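Local coordinates for hypothetical protein Atu1826 (Agrobacterium tumefaciens, PDB 2I3D), which is of unknown function but is probably a serine hydrolase of the alpha/beta-hydrolase fold, related in sequence to X-Pro dipeptidyl-peptidases, at residues 34-39 and 90-95; 49-54 and 122-127; 171-176 and 200-205. One frame throughout, in Å; residues are numbered along the deposited sequence. Where two conformers were deposited one is given.

Interaction 1 of 3, residues 34-39 and 90-95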
ATOM      1  N   ARG B  34      -4.398 -23.347  -3.346  1.00 23.95           N
ATOM      2  CA  ARG B  34      -3.066 -22.788  -3.118  0.50 24.39           C
ATOM      3  C   ARG B  34      -3.164 -21.433  -2.418  1.00 23.35           C
ATOM      4  O   ARG B  34      -3.999 -20.603  -2.820  1.00 23.17           O
ATOM      5  CB  ARG B  34      -2.339 -22.578  -4.464  0.50 24.54           C
ATOM      6  CG  ARG B  34      -1.758 -23.865  -5.095  0.50 26.03           C
ATOM      7  CD  ARG B  34      -0.832 -23.554  -6.278  0.50 27.39           C
ATOM      8  NE  ARG B  34      -0.173 -24.761  -6.778  0.50 34.51           N
ATOM      9  CZ  ARG B  34       0.503 -24.837  -7.923  0.50 30.70           C
ATOM     10  NH1 ARG B  34       0.624 -23.771  -8.708  0.50 39.46           N
ATOM     11  NH2 ARG B  34       1.052 -25.989  -8.284  0.50 38.67           N
ATOM     12  N   LEU B  35      -2.305 -21.214  -1.423  1.00 21.59           N
ATOM     13  CA  LEU B  35      -2.117 -19.907  -0.787  1.00 20.47           C
ATOM     14  C   LEU B  35      -0.658 -19.506  -0.992  1.00 20.14           C
ATOM     15  O   LEU B  35       0.282 -20.301  -0.726  1.00 21.02           O
ATOM     16  CB  LEU B  35      -2.455 -19.924   0.722  1.00 18.64           C
ATOM     17  CG  LEU B  35      -3.926 -20.166   1.090  1.00 18.57           C
ATOM     18  CD1 LEU B  35      -4.056 -20.540   2.590  1.00 17.54           C
ATOM     19  CD2 LEU B  35      -4.768 -18.916   0.724  1.00 18.58           C
ATOM     20  N   GLU B  36      -0.486 -18.275  -1.475  1.00 19.34           N
ATOM     21  CA  GLU B  36       0.793 -17.674  -1.737  1.00 19.91           C
ATOM     22  C   GLU B  36       1.295 -16.939  -0.469  1.00 18.86           C
ATOM     23  O   GLU B  36       0.536 -16.197   0.159  1.00 18.40           O
ATOM     24  CB  GLU B  36       0.605 -16.687  -2.905  1.00 20.72           C
ATOM     25  CG  GLU B  36       1.781 -15.867  -3.228  1.00 23.38           C
ATOM     26  CD  GLU B  36       1.520 -14.849  -4.319  1.00 25.07           C
ATOM     27  OE1 GLU B  36       0.399 -14.265  -4.460  1.00 21.87           O
ATOM     28  OE2 GLU B  36       2.497 -14.621  -5.035  1.00 29.69           O
ATOM     29  N   GLY B  37       2.562 -17.137  -0.102  1.00 17.38           N
ATOM     30  CA  GLY B  37       3.120 -16.473   1.096  1.00 17.18           C
ATOM     31  C   GLY B  37       4.558 -16.029   0.936  1.00 18.17           C
ATOM     32  O   GLY B  37       5.192 -16.292  -0.117  1.00 16.95           O
ATOM     33  N   ARG B  38       5.032 -15.305   1.964  1.00 17.72           N
ATOM     34  CA  ARG B  38       6.429 -14.917   2.112  0.60 18.09           C
ATOM     35  C   ARG B  38       6.823 -15.288   3.518  1.00 18.66           C
ATOM     36  O   ARG B  38       6.167 -14.874   4.487  1.00 17.02           O
ATOM     37  CB  ARG B  38       6.626 -13.404   1.896  0.60 17.53           C
ATOM     38  CG  ARG B  38       6.253 -12.937   0.493  0.60 20.07           C
ATOM     39  CD  ARG B  38       7.177 -13.559  -0.565  0.60 20.32           C
ATOM     40  NE  ARG B  38       6.827 -13.121  -1.910  0.60 23.13           N
ATOM     41  CZ  ARG B  38       6.136 -13.833  -2.799  0.60 22.18           C
ATOM     42  NH1 ARG B  38       5.713 -15.056  -2.518  0.60 22.15           N
ATOM     43  NH2 ARG B  38       5.875 -13.321  -3.988  0.60 26.10           N
ATOM     44  N   TYR B  39       7.896 -16.057   3.630  1.00 19.32           N
ATOM     45  CA  TYR B  39       8.264 -16.772   4.837  1.00 21.46           C
ATOM     46  C   TYR B  39       9.720 -16.564   5.181  1.00 22.38           C
ATOM     47  O   TYR B  39      10.591 -16.768   4.335  1.00 23.06           O
ATOM     48  CB  TYR B  39       7.996 -18.246   4.572  1.00 22.54           C
ATOM     49  CG  TYR B  39       8.635 -19.241   5.497  1.00 23.95           C
ATOM     50  CD1 TYR B  39       8.320 -19.292   6.856  1.00 24.61           C
ATOM     51  CD2 TYR B  39       9.516 -20.215   4.981  1.00 25.46           C
ATOM     52  CE1 TYR B  39       8.908 -20.280   7.701  1.00 24.68           C
ATOM     53  CE2 TYR B  39      10.076 -21.191   5.797  1.00 25.55           C
ATOM     54  CZ  TYR B  39       9.776 -21.221   7.146  1.00 25.40           C
ATOM     55  OH  TYR B  39      10.359 -22.199   7.935  1.00 26.29           O
ATOM     56  N   ILE B  90      -6.596 -13.435  -3.670  1.00 19.31           N
ATOM     57  CA  ILE B  90      -5.623 -12.331  -3.785  1.00 19.35           C
ATOM     58  C   ILE B  90      -4.277 -12.836  -4.389  1.00 20.88           C
ATOM     59  O   ILE B  90      -3.730 -13.868  -3.976  1.00 19.95           O
ATOM     60  CB  ILE B  90      -5.377 -11.709  -2.366  1.00 19.33           C
ATOM     61  CG1 ILE B  90      -6.711 -11.394  -1.620  1.00 18.17           C
ATOM     62  CG2 ILE B  90      -4.377 -10.526  -2.434  1.00 19.43           C
ATOM     63  CD1 ILE B  90      -7.625 -10.394  -2.289  1.00 21.43           C
ATOM     64  N   GLY B  91      -3.745 -12.108  -5.365  1.00 22.31           N
ATOM     65  CA  GLY B  91      -2.490 -12.522  -6.019  1.00 23.41           C
ATOM     66  C   GLY B  91      -2.636 -13.892  -6.666  1.00 24.29           C
ATOM     67  O   GLY B  91      -3.577 -14.138  -7.403  1.00 25.43           O
ATOM     68  N   ARG B  92      -1.751 -14.808  -6.317  1.00 25.01           N
ATOM     69  CA  ARG B  92      -1.806 -16.167  -6.833  1.00 25.43           C
ATOM     70  C   ARG B  92      -2.586 -17.119  -5.920  1.00 24.86           C
ATOM     71  O   ARG B  92      -2.700 -18.331  -6.192  1.00 26.17           O
ATOM     72  CB  ARG B  92      -0.389 -16.681  -7.042  1.00 25.36           C
ATOM     73  CG  ARG B  92       0.393 -15.948  -8.132  1.00 29.82           C
ATOM     74  CD  ARG B  92       1.852 -16.344  -7.960  1.00 38.61           C
ATOM     75  NE  ARG B  92       2.812 -15.850  -8.952  1.00 36.26           N
ATOM     76  CZ  ARG B  92       3.504 -16.652  -9.773  1.00 52.22           C
ATOM     77  NH1 ARG B  92       3.293 -17.974  -9.756  1.00 39.00           N
ATOM     78  NH2 ARG B  92       4.388 -16.144 -10.629  1.00 42.23           N
ATOM     79  N   SER B  93      -3.103 -16.614  -4.797  1.00 22.81           N
ATOM     80  CA  SER B  93      -3.921 -17.491  -3.962  1.00 21.80           C
ATOM     81  C   SER B  93      -5.238 -17.797  -4.678  1.00 22.10           C
ATOM     82  O   SER B  93      -5.906 -16.910  -5.172  1.00 20.53           O
ATOM     83  CB  SER B  93      -4.157 -16.855  -2.592  1.00 21.63           C
ATOM     84  OG  SER B  93      -2.922 -16.821  -1.880  1.00 20.06           O
ATOM     85  N   GLN B  94      -5.595 -19.077  -4.711  1.00 22.78           N
ATOM     86  CA  GLN B  94      -6.793 -19.544  -5.394  1.00 23.01           C
ATOM     87  C   GLN B  94      -8.040 -19.291  -4.579  1.00 23.14           C
ATOM     88  O   GLN B  94      -7.962 -18.939  -3.398  1.00 23.51           O
ATOM     89  CB  GLN B  94      -6.652 -21.045  -5.643  1.00 23.48           C
ATOM     90  CG  GLN B  94      -5.589 -21.351  -6.669  1.00 24.72           C
ATOM     91  CD  GLN B  94      -5.517 -22.824  -6.948  1.00 26.81           C
ATOM     92  OE1 GLN B  94      -5.229 -23.624  -6.066  1.00 23.89           O
ATOM     93  NE2 GLN B  94      -5.798 -23.195  -8.191  1.00 29.59           N
ATOM     94  N   GLY B  95      -9.196 -19.492  -5.210  1.00 23.39           N
ATOM     95  CA  GLY B  95     -10.469 -19.365  -4.543  1.00 22.92           C
ATOM     96  C   GLY B  95     -11.087 -18.009  -4.674  1.00 22.64           C
ATOM     97  O   GLY B  95     -10.556 -17.145  -5.388  1.00 23.27           O
TER
HETATM   98  O   HOH W   1      -6.723 -20.548  -1.645  1.00 21.78           O
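Gly91 and Arg92 form the corner of a type II' turn that runs from Ile90 to Ser93 and presents itself to Glu36. The turn is closed by the backbone bond from Ser93 N to Ile90 O. Gly91 sits on the carboxylate side, its CA 3.7 Å from Glu36 OE1, with a positive phi that suits glycine. Arg92 N then donates to Glu36 OE1 (2.9 Å), almost straight but reaching the oxygen from above the carboxylate plane. Glu36 gets there with CG anti to its backbone N (chi1 174°) and an extended chain. Its other oxygen, OE2, lies 3.5 Å from Arg92 CD, so the aliphatic part of the arginine passes the carboxylate while NE stays beyond salt-bridge distance; the planes of the two charged groups are 56° apart. Ser93 comes next, its OG accepting a nearly linear bond from Glu36 N at 2.9 Å and touching Leu35 CD2 at 3.8 Å. Gln94 closes the contact by gripping Arg34 twice. Gln94 N donates to Arg34 O, and Gln94 OE1 takes Arg34 N on a lone pair in the amide plane, at 2.9 Å and 176°. A water donates to both Arg34 O and Gln94 O, tying the two backbones once more. The loop and strand trade groups: Ser93 OG and Gln94 OE1 accept strand N-H groups, Glu36 OE1 accepts a loop N-H, and one bond joins the two backbones. Asn86, just past strand 81-85, joins in: its carbonyl is hydrogen-bonded to Ser93 OG and its side-chain ND2 to Glu36 OE1. Strand 33-40 runs between strands 25-30 and 81-85, Leu35 also touches Asp106 of helix 101-117, and the 90-95 loop leads from strand 81-85 towards that helix.

Interaction 2 of 3, residues 49-54 and 122-127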
ATOM      1  N   ILE B  49       6.494 -17.668  16.519  1.00 18.48           N
ATOM      2  CA  ILE B  49       5.962 -17.434  15.175  1.00 17.29           C
ATOM      3  C   ILE B  49       5.133 -16.137  15.124  1.00 15.78           C
ATOM      4  O   ILE B  49       4.342 -15.852  16.012  1.00 15.49           O
ATOM      5  CB  ILE B  49       5.106 -18.618  14.696  1.00 18.23           C
ATOM      6  CG1 ILE B  49       6.015 -19.854  14.509  1.00 19.56           C
ATOM      7  CG2 ILE B  49       4.396 -18.305  13.371  1.00 17.88           C
ATOM      8  CD1 ILE B  49       5.292 -21.198  14.544  1.00 20.43           C
ATOM      9  N   ALA B  50       5.293 -15.391  14.041  1.00 14.73           N
ATOM     10  CA  ALA B  50       4.441 -14.227  13.820  1.00 14.16           C
ATOM     11  C   ALA B  50       3.714 -14.413  12.486  1.00 13.38           C
ATOM     12  O   ALA B  50       4.358 -14.739  11.485  1.00 14.43           O
ATOM     13  CB  ALA B  50       5.264 -12.942  13.809  1.00 14.99           C
ATOM     14  N   ILE B  51       2.395 -14.237  12.479  1.00 13.23           N
ATOM     15  CA  ILE B  51       1.576 -14.296  11.253  1.00 13.33           C
ATOM     16  C   ILE B  51       1.024 -12.889  11.000  1.00 13.03           C
ATOM     17  O   ILE B  51       0.443 -12.278  11.927  1.00 12.93           O
ATOM     18  CB  ILE B  51       0.367 -15.260  11.433  1.00 14.38           C
ATOM     19  CG1 ILE B  51       0.860 -16.657  11.892  1.00 16.13           C
ATOM     20  CG2 ILE B  51      -0.454 -15.373  10.169  1.00 15.06           C
ATOM     21  CD1 ILE B  51       1.715 -17.474  10.873  1.00 18.03           C
ATOM     22  N   ILE B  52       1.163 -12.406   9.771  1.00 12.14           N
ATOM     23  CA  ILE B  52       0.764 -11.027   9.425  1.00 11.31           C
ATOM     24  C   ILE B  52      -0.373 -11.075   8.399  1.00 12.00           C
ATOM     25  O   ILE B  52      -0.205 -11.746   7.338  1.00 12.66           O
ATOM     26  CB  ILE B  52       1.959 -10.214   8.819  1.00 12.43           C
ATOM     27  CG1 ILE B  52       3.280 -10.549   9.528  1.00 12.30           C
ATOM     28  CG2 ILE B  52       1.617  -8.701   8.817  1.00 12.46           C
ATOM     29  CD1 ILE B  52       3.346 -10.159  11.003  1.00 12.13           C
ATOM     30  N   LEU B  53      -1.488 -10.372   8.688  1.00 11.39           N
ATOM     31  CA  LEU B  53      -2.729 -10.481   7.912  0.60 11.50           C
ATOM     32  C   LEU B  53      -3.105  -9.153   7.267  1.00 12.27           C
ATOM     33  O   LEU B  53      -3.047  -8.113   7.913  1.00 11.60           O
ATOM     34  CB  LEU B  53      -3.878 -11.000   8.815  0.60 11.14           C
ATOM     35  CG  LEU B  53      -3.552 -12.361   9.454  0.60 11.18           C
ATOM     36  CD1 LEU B  53      -4.594 -12.769  10.517  0.60 12.96           C
ATOM     37  CD2 LEU B  53      -3.366 -13.430   8.356  0.60  8.10           C
ATOM     38  N   HIS B  54      -3.471  -9.190   5.981  1.00 11.72           N
ATOM     39  CA  HIS B  54      -3.646  -7.949   5.201  1.00 11.01           C
ATOM     40  C   HIS B  54      -5.106  -7.433   5.115  1.00 10.42           C
ATOM     41  O   HIS B  54      -6.055  -8.138   5.531  1.00 10.33           O
ATOM     42  CB  HIS B  54      -3.003  -8.136   3.802  1.00 11.50           C
ATOM     43  CG  HIS B  54      -3.756  -9.071   2.900  1.00 12.21           C
ATOM     44  ND1 HIS B  54      -4.961  -8.747   2.315  1.00 13.34           N
ATOM     45  CD2 HIS B  54      -3.420 -10.298   2.418  1.00 13.74           C
ATOM     46  CE1 HIS B  54      -5.349  -9.741   1.524  1.00 14.46           C
ATOM     47  NE2 HIS B  54      -4.427 -10.686   1.557  1.00 14.25           N
ATOM     48  N   LYS B 122       6.572 -22.691  20.739  1.00 27.63           N
ATOM     49  CA  LYS B 122       5.465 -22.794  21.685  1.00 28.26           C
ATOM     50  C   LYS B 122       4.626 -21.512  21.776  1.00 27.40           C
ATOM     51  O   LYS B 122       3.610 -21.482  22.491  1.00 27.01           O
ATOM     52  CB  LYS B 122       5.955 -23.205  23.082  1.00 30.16           C
ATOM     53  CG  LYS B 122       6.498 -24.656  23.181  1.00 32.34           C
ATOM     54  CD  LYS B 122       5.474 -25.690  22.671  1.00 36.86           C
ATOM     55  CE  LYS B 122       5.929 -27.163  22.842  1.00 35.96           C
ATOM     56  NZ  LYS B 122       7.250 -27.483  22.178  1.00 40.01           N
ATOM     57  N   SER B 123       5.024 -20.468  21.041  1.00 26.33           N
ATOM     58  CA  SER B 123       4.241 -19.225  21.083  1.00 24.10           C
ATOM     59  C   SER B 123       4.166 -18.494  19.770  1.00 22.26           C
ATOM     60  O   SER B 123       4.979 -18.684  18.858  1.00 21.53           O
ATOM     61  CB  SER B 123       4.746 -18.268  22.153  1.00 24.58           C
ATOM     62  OG  SER B 123       5.962 -17.741  21.753  1.00 26.28           O
ATOM     63  N   CYS B 124       3.146 -17.652  19.697  1.00 20.28           N
ATOM     64  CA  CYS B 124       2.817 -17.036  18.436  1.00 17.18           C
ATOM     65  C   CYS B 124       2.268 -15.623  18.692  1.00 15.70           C
ATOM     66  O   CYS B 124       1.662 -15.358  19.734  1.00 14.79           O
ATOM     67  CB  CYS B 124       1.833 -17.927  17.653  1.00 17.83           C
ATOM     68  SG  CYS B 124       1.090 -17.157  16.166  1.00 22.41           S
ATOM     69  N   TRP B 125       2.543 -14.725  17.745  1.00 13.97           N
ATOM     70  CA  TRP B 125       1.860 -13.426  17.676  1.00 14.13           C
ATOM     71  C   TRP B 125       1.113 -13.318  16.375  1.00 14.06           C
ATOM     72  O   TRP B 125       1.559 -13.855  15.372  1.00 13.65           O
ATOM     73  CB  TRP B 125       2.858 -12.275  17.702  1.00 14.58           C
ATOM     74  CG  TRP B 125       3.355 -11.898  19.102  1.00 15.82           C
ATOM     75  CD1 TRP B 125       4.063 -12.672  19.975  1.00 17.50           C
ATOM     76  CD2 TRP B 125       3.216 -10.617  19.718  1.00 14.47           C
ATOM     77  NE1 TRP B 125       4.382 -11.949  21.121  1.00 16.30           N
ATOM     78  CE2 TRP B 125       3.884 -10.680  20.983  1.00 15.41           C
ATOM     79  CE3 TRP B 125       2.641  -9.410  19.305  1.00 13.99           C
ATOM     80  CZ2 TRP B 125       3.948  -9.593  21.840  1.00 14.64           C
ATOM     81  CZ3 TRP B 125       2.693  -8.314  20.164  1.00 14.58           C
ATOM     82  CH2 TRP B 125       3.335  -8.418  21.420  1.00 16.25           C
ATOM     83  N   VAL B 126       0.024 -12.564  16.384  1.00 13.44           N
ATOM     84  CA  VAL B 126      -0.669 -12.248  15.133  1.00 12.39           C
ATOM     85  C   VAL B 126      -0.705 -10.735  15.006  1.00 12.57           C
ATOM     86  O   VAL B 126      -0.931 -10.021  15.996  1.00 11.74           O
ATOM     87  CB  VAL B 126      -2.106 -12.866  15.086  1.00 13.26           C
ATOM     88  CG1 VAL B 126      -2.963 -12.327  16.216  1.00 13.88           C
ATOM     89  CG2 VAL B 126      -2.775 -12.668  13.707  1.00 14.69           C
ATOM     90  N   ALA B 127      -0.455 -10.238  13.808  1.00 12.16           N
ATOM     91  CA  ALA B 127      -0.565  -8.796  13.578  1.00 11.38           C
ATOM     92  C   ALA B 127      -1.431  -8.636  12.349  1.00 11.24           C
ATOM     93  O   ALA B 127      -1.143  -9.273  11.317  1.00 12.79           O
ATOM     94  CB  ALA B 127       0.808  -8.186  13.353  1.00 11.83           C
TER
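Val126 turns CG2 anti to its backbone N, with CG1 between N and the carbonyl carbon (chi1 61°), and Leu53 sets CG beside its own N; Leu53 CD1 and Val126 CG2 consequently meet at 3.7 Å, the two side chains crossing at a slant. On the same face Cys124 has SG anti to its N (chi1 170°), which lays the sulfur 4.3 Å from Ile51 CG1. The other face carries Ala50, Trp125, Ile52 and Ala127, and there Ile52 CD1 rests on Ala127 CB at 4.0 Å. Between the two faces the strands pair in parallel, Ile49 beside Cys124 through Ile52 beside Ala127, their directions 17° apart. Five backbone bonds join them, from Ile49 N to Ser123 O at one end to Leu53 N to Ala127 O (2.9 Å) at the other; the shortest is Trp125 N to Ile49 O at 2.7 Å. Weaker CA-H...O contacts fill in between, among them Cys124 CA to Ile49 O at 3.1 Å. Strands 81-85 and 146-152 flank the pair, and helix 66-77 covers Ala50 and Ile52. This is the buried centre of an alpha/beta-hydrolase sheet: strand 124-129 ends in the first residues of a GxSxG sequence consistent with a nucleophile elbow at Ser130, whose residues Leu53 touches.

Interaction 3 of 3, residues 171-176 and 200-205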
ATOM      1  N   GLY B 171      -2.464  -7.026  24.069  1.00  9.53           N
ATOM      2  CA  GLY B 171      -1.983  -6.632  22.743  1.00  9.67           C
ATOM      3  C   GLY B 171      -2.171  -5.142  22.512  1.00  9.87           C
ATOM      4  O   GLY B 171      -2.616  -4.388  23.400  1.00  9.97           O
ATOM      5  N   LEU B 172      -1.856  -4.741  21.289  1.00  9.74           N
ATOM      6  CA  LEU B 172      -1.855  -3.336  20.859  1.00 10.31           C
ATOM      7  C   LEU B 172      -2.988  -3.104  19.859  1.00 11.11           C
ATOM      8  O   LEU B 172      -3.128  -3.872  18.888  1.00 11.20           O
ATOM      9  CB  LEU B 172      -0.513  -3.070  20.161  1.00 10.04           C
ATOM     10  CG  LEU B 172      -0.399  -1.697  19.467  1.00 10.55           C
ATOM     11  CD1 LEU B 172      -0.381  -0.557  20.465  1.00 12.36           C
ATOM     12  CD2 LEU B 172       0.841  -1.671  18.606  1.00 10.87           C
ATOM     13  N   ILE B 173      -3.758  -2.031  20.077  1.00  8.95           N
ATOM     14  CA  ILE B 173      -4.734  -1.569  19.093  1.00  9.54           C
ATOM     15  C   ILE B 173      -4.266  -0.177  18.751  1.00  9.03           C
ATOM     16  O   ILE B 173      -4.036   0.655  19.649  1.00  9.23           O
ATOM     17  CB  ILE B 173      -6.173  -1.587  19.644  1.00 10.70           C
ATOM     18  CG1 ILE B 173      -6.598  -3.034  19.892  1.00 10.00           C
ATOM     19  CG2 ILE B 173      -7.127  -0.896  18.688  1.00 11.90           C
ATOM     20  CD1 ILE B 173      -7.979  -3.215  20.525  1.00 12.67           C
ATOM     21  N   ILE B 174      -4.113   0.093  17.443  1.00  9.48           N
ATOM     22  CA  ILE B 174      -3.623   1.414  17.051  1.00  9.41           C
ATOM     23  C   ILE B 174      -4.459   1.921  15.881  1.00 10.03           C
ATOM     24  O   ILE B 174      -4.737   1.178  14.938  1.00 10.06           O
ATOM     25  CB  ILE B 174      -2.065   1.401  16.797  1.00  9.28           C
ATOM     26  CG1 ILE B 174      -1.532   2.748  16.357  1.00 13.08           C
ATOM     27  CG2 ILE B 174      -1.712   0.250  15.806  1.00 12.23           C
ATOM     28  CD1 ILE B 174      -0.008   2.787  16.751  1.00 14.07           C
ATOM     29  N   ASN B 175      -4.921   3.163  15.985  1.00 10.47           N
ATOM     30  CA  ASN B 175      -5.849   3.732  14.973  1.00 11.32           C
ATOM     31  C   ASN B 175      -5.586   5.212  14.888  1.00 11.59           C
ATOM     32  O   ASN B 175      -4.977   5.792  15.790  1.00 14.00           O
ATOM     33  CB  ASN B 175      -7.338   3.471  15.289  1.00 11.41           C
ATOM     34  CG  ASN B 175      -7.819   4.181  16.593  1.00 13.34           C
ATOM     35  OD1 ASN B 175      -8.785   4.975  16.597  1.00 15.91           O
ATOM     36  ND2 ASN B 175      -7.162   3.869  17.699  1.00 13.65           N
ATOM     37  N   GLY B 176      -6.012   5.806  13.797  1.00 10.47           N
ATOM     38  CA  GLY B 176      -5.835   7.255  13.634  1.00 10.72           C
ATOM     39  C   GLY B 176      -7.074   8.086  13.924  1.00 12.74           C
ATOM     40  O   GLY B 176      -8.202   7.658  13.678  1.00 13.37           O
ATOM     41  N   ILE B 200      -5.782  -9.026  31.266  1.00 15.44           N
ATOM     42  CA  ILE B 200      -5.071  -8.581  30.071  1.00 14.05           C
ATOM     43  C   ILE B 200      -4.862  -7.065  30.165  1.00 12.83           C
ATOM     44  O   ILE B 200      -5.597  -6.371  30.881  1.00 12.71           O
ATOM     45  CB  ILE B 200      -5.834  -8.906  28.733  1.00 13.44           C
ATOM     46  CG1 ILE B 200      -7.168  -8.143  28.662  1.00 15.61           C
ATOM     47  CG2 ILE B 200      -5.994 -10.462  28.541  1.00 15.91           C
ATOM     48  CD1 ILE B 200      -7.904  -8.368  27.350  1.00 16.33           C
ATOM     49  N   LEU B 201      -3.890  -6.557  29.397  1.00 12.10           N
ATOM     50  CA  LEU B 201      -3.743  -5.105  29.202  1.00 11.25           C
ATOM     51  C   LEU B 201      -3.872  -4.842  27.708  1.00 11.25           C
ATOM     52  O   LEU B 201      -3.087  -5.393  26.885  1.00 10.49           O
ATOM     53  CB  LEU B 201      -2.343  -4.635  29.638  1.00 10.93           C
ATOM     54  CG  LEU B 201      -2.083  -3.127  29.434  1.00 12.34           C
ATOM     55  CD1 LEU B 201      -3.060  -2.298  30.270  1.00 16.40           C
ATOM     56  CD2 LEU B 201      -0.656  -2.741  29.786  1.00 12.93           C
ATOM     57  N   ILE B 202      -4.840  -3.991  27.390  1.00 10.39           N
ATOM     58  CA  ILE B 202      -5.016  -3.444  26.036  1.00 10.45           C
ATOM     59  C   ILE B 202      -4.241  -2.125  25.960  1.00 10.90           C
ATOM     60  O   ILE B 202      -4.550  -1.165  26.705  1.00 10.49           O
ATOM     61  CB  ILE B 202      -6.513  -3.228  25.657  1.00 12.35           C
ATOM     62  CG1 ILE B 202      -7.286  -4.547  25.718  1.00 12.91           C
ATOM     63  CG2 ILE B 202      -6.636  -2.614  24.267  1.00 12.05           C
ATOM     64  CD1 ILE B 202      -6.826  -5.636  24.741  1.00 14.60           C
ATOM     65  N   THR B 203      -3.217  -2.087  25.118  1.00 10.29           N
ATOM     66  CA  THR B 203      -2.463  -0.837  24.893  1.00 10.59           C
ATOM     67  C   THR B 203      -3.112  -0.217  23.660  1.00 10.66           C
ATOM     68  O   THR B 203      -3.100  -0.827  22.580  1.00 11.53           O
ATOM     69  CB  THR B 203      -0.961  -1.127  24.665  1.00  9.87           C
ATOM     70  OG1 THR B 203      -0.412  -1.613  25.907  1.00 10.97           O
ATOM     71  CG2 THR B 203      -0.210   0.146  24.241  1.00 13.95           C
ATOM     72  N   HIS B 204      -3.711   0.954  23.833  1.00 10.61           N
ATOM     73  CA  HIS B 204      -4.462   1.575  22.753  1.00 11.16           C
ATOM     74  C   HIS B 204      -3.845   2.931  22.431  1.00 12.48           C
ATOM     75  O   HIS B 204      -3.910   3.860  23.261  1.00 13.70           O
ATOM     76  CB  HIS B 204      -5.917   1.769  23.145  1.00 12.29           C
ATOM     77  CG  HIS B 204      -6.707   2.519  22.127  1.00 11.81           C
ATOM     78  ND1 HIS B 204      -7.815   3.291  22.438  1.00 14.01           N
ATOM     79  CD2 HIS B 204      -6.552   2.603  20.780  1.00 12.03           C
ATOM     80  CE1 HIS B 204      -8.309   3.812  21.320  1.00 14.08           C
ATOM     81  NE2 HIS B 204      -7.571   3.401  20.304  1.00 14.02           N
ATOM     82  N   ARG B 205      -3.244   3.051  21.244  1.00 11.49           N
ATOM     83  CA  ARG B 205      -2.694   4.326  20.837  1.00 13.05           C
ATOM     84  C   ARG B 205      -3.535   4.905  19.705  1.00 12.43           C
ATOM     85  O   ARG B 205      -3.841   4.211  18.752  1.00 12.55           O
ATOM     86  CB  ARG B 205      -1.243   4.110  20.352  1.00 14.45           C
ATOM     87  CG  ARG B 205      -0.544   5.354  19.849  1.00 16.12           C
ATOM     88  CD  ARG B 205      -0.232   6.383  21.011  1.00 21.25           C
ATOM     89  NE  ARG B 205       0.153   7.652  20.402  1.00 24.01           N
ATOM     90  CZ  ARG B 205      -0.211   8.849  20.841  1.00 28.57           C
ATOM     91  NH1 ARG B 205      -0.943   8.981  21.962  1.00 32.33           N
ATOM     92  NH2 ARG B 205       0.206   9.931  20.185  1.00 32.70           N
TER
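His204 lays the edge of its ring against Asn175, whose ND2 lies 2.7 Å from His204 NE2 in a weak, clearly bent hydrogen bond. The amide and the ring are nearly coplanar, 17° apart. Asn175 holds CG between its backbone N and carbonyl carbon (chi1 65°), which swings the amide across to the neighbouring strand, while His204 CG is anti to its own N. Ile173 O also lies in the ring plane, 3.4 Å from His204 CD2, so this edge of the imidazole is met by two polar groups of strand 171-176. On the sheet face that carries His204, Ile173 CD1 touches Ile202 CG2 at 4.0 Å. On the face of Leu172 and Ile174, Leu172 CD1 reaches Thr203 CG2 at 3.8 Å, and Ile174 CD1 lies against the aliphatic start of Arg205, 4.0 Å from its CB. Arg205 is then bent at chi2, and its guanidinium leads away from the contact. The backbones run parallel at 19°, Gly171 beside Ile202 through Ile174 beside Arg205. Four sound backbone bonds, such as Ile173 N to Thr203 O at 2.9 Å, follow a weak first one from Gly171 N to Leu201 O, where the strand pair begins. The two strands are the arms of a beta-alpha-beta unit whose connection contains helix 184-195. That helix covers the His204 face through Asn188 and Val191, and Ile202 through Leu194. Asn175 lies near, without touching, residues that fit a Ser130-His212-Asp179 triad. The opposite face is covered by helix 218-233, where Tyr228 meets Leu172 and Thr203, and Leu221 meets Ile174. Strand 146-152 flanks strand 171-176 on its other side, whereas strand 202-207 is the outermost strand of the sheet within the chain.

All three contacts reach one mixed sheet at different points across it. Interaction 2 is the core, its centre about 6 Å from that of the chain, and joins central strands by backbone bonds and apolar side chains. Interaction 3 repeats that parallel pairing at one margin, about 16 Å away centre to centre, adding a polar histidine-asparagine pair and partly exposed side chains. Interaction 1 lies on the other side of the chain's centre, about 29 Å from interaction 3 between centres, and is part surface: a turn meets a strand mostly through bonds that involve a side chain, with one backbone bond and a bridging water. Interactions 1 and 2 touch where Ile90 CG1 packs on His54 CE1 at 3.8 Å.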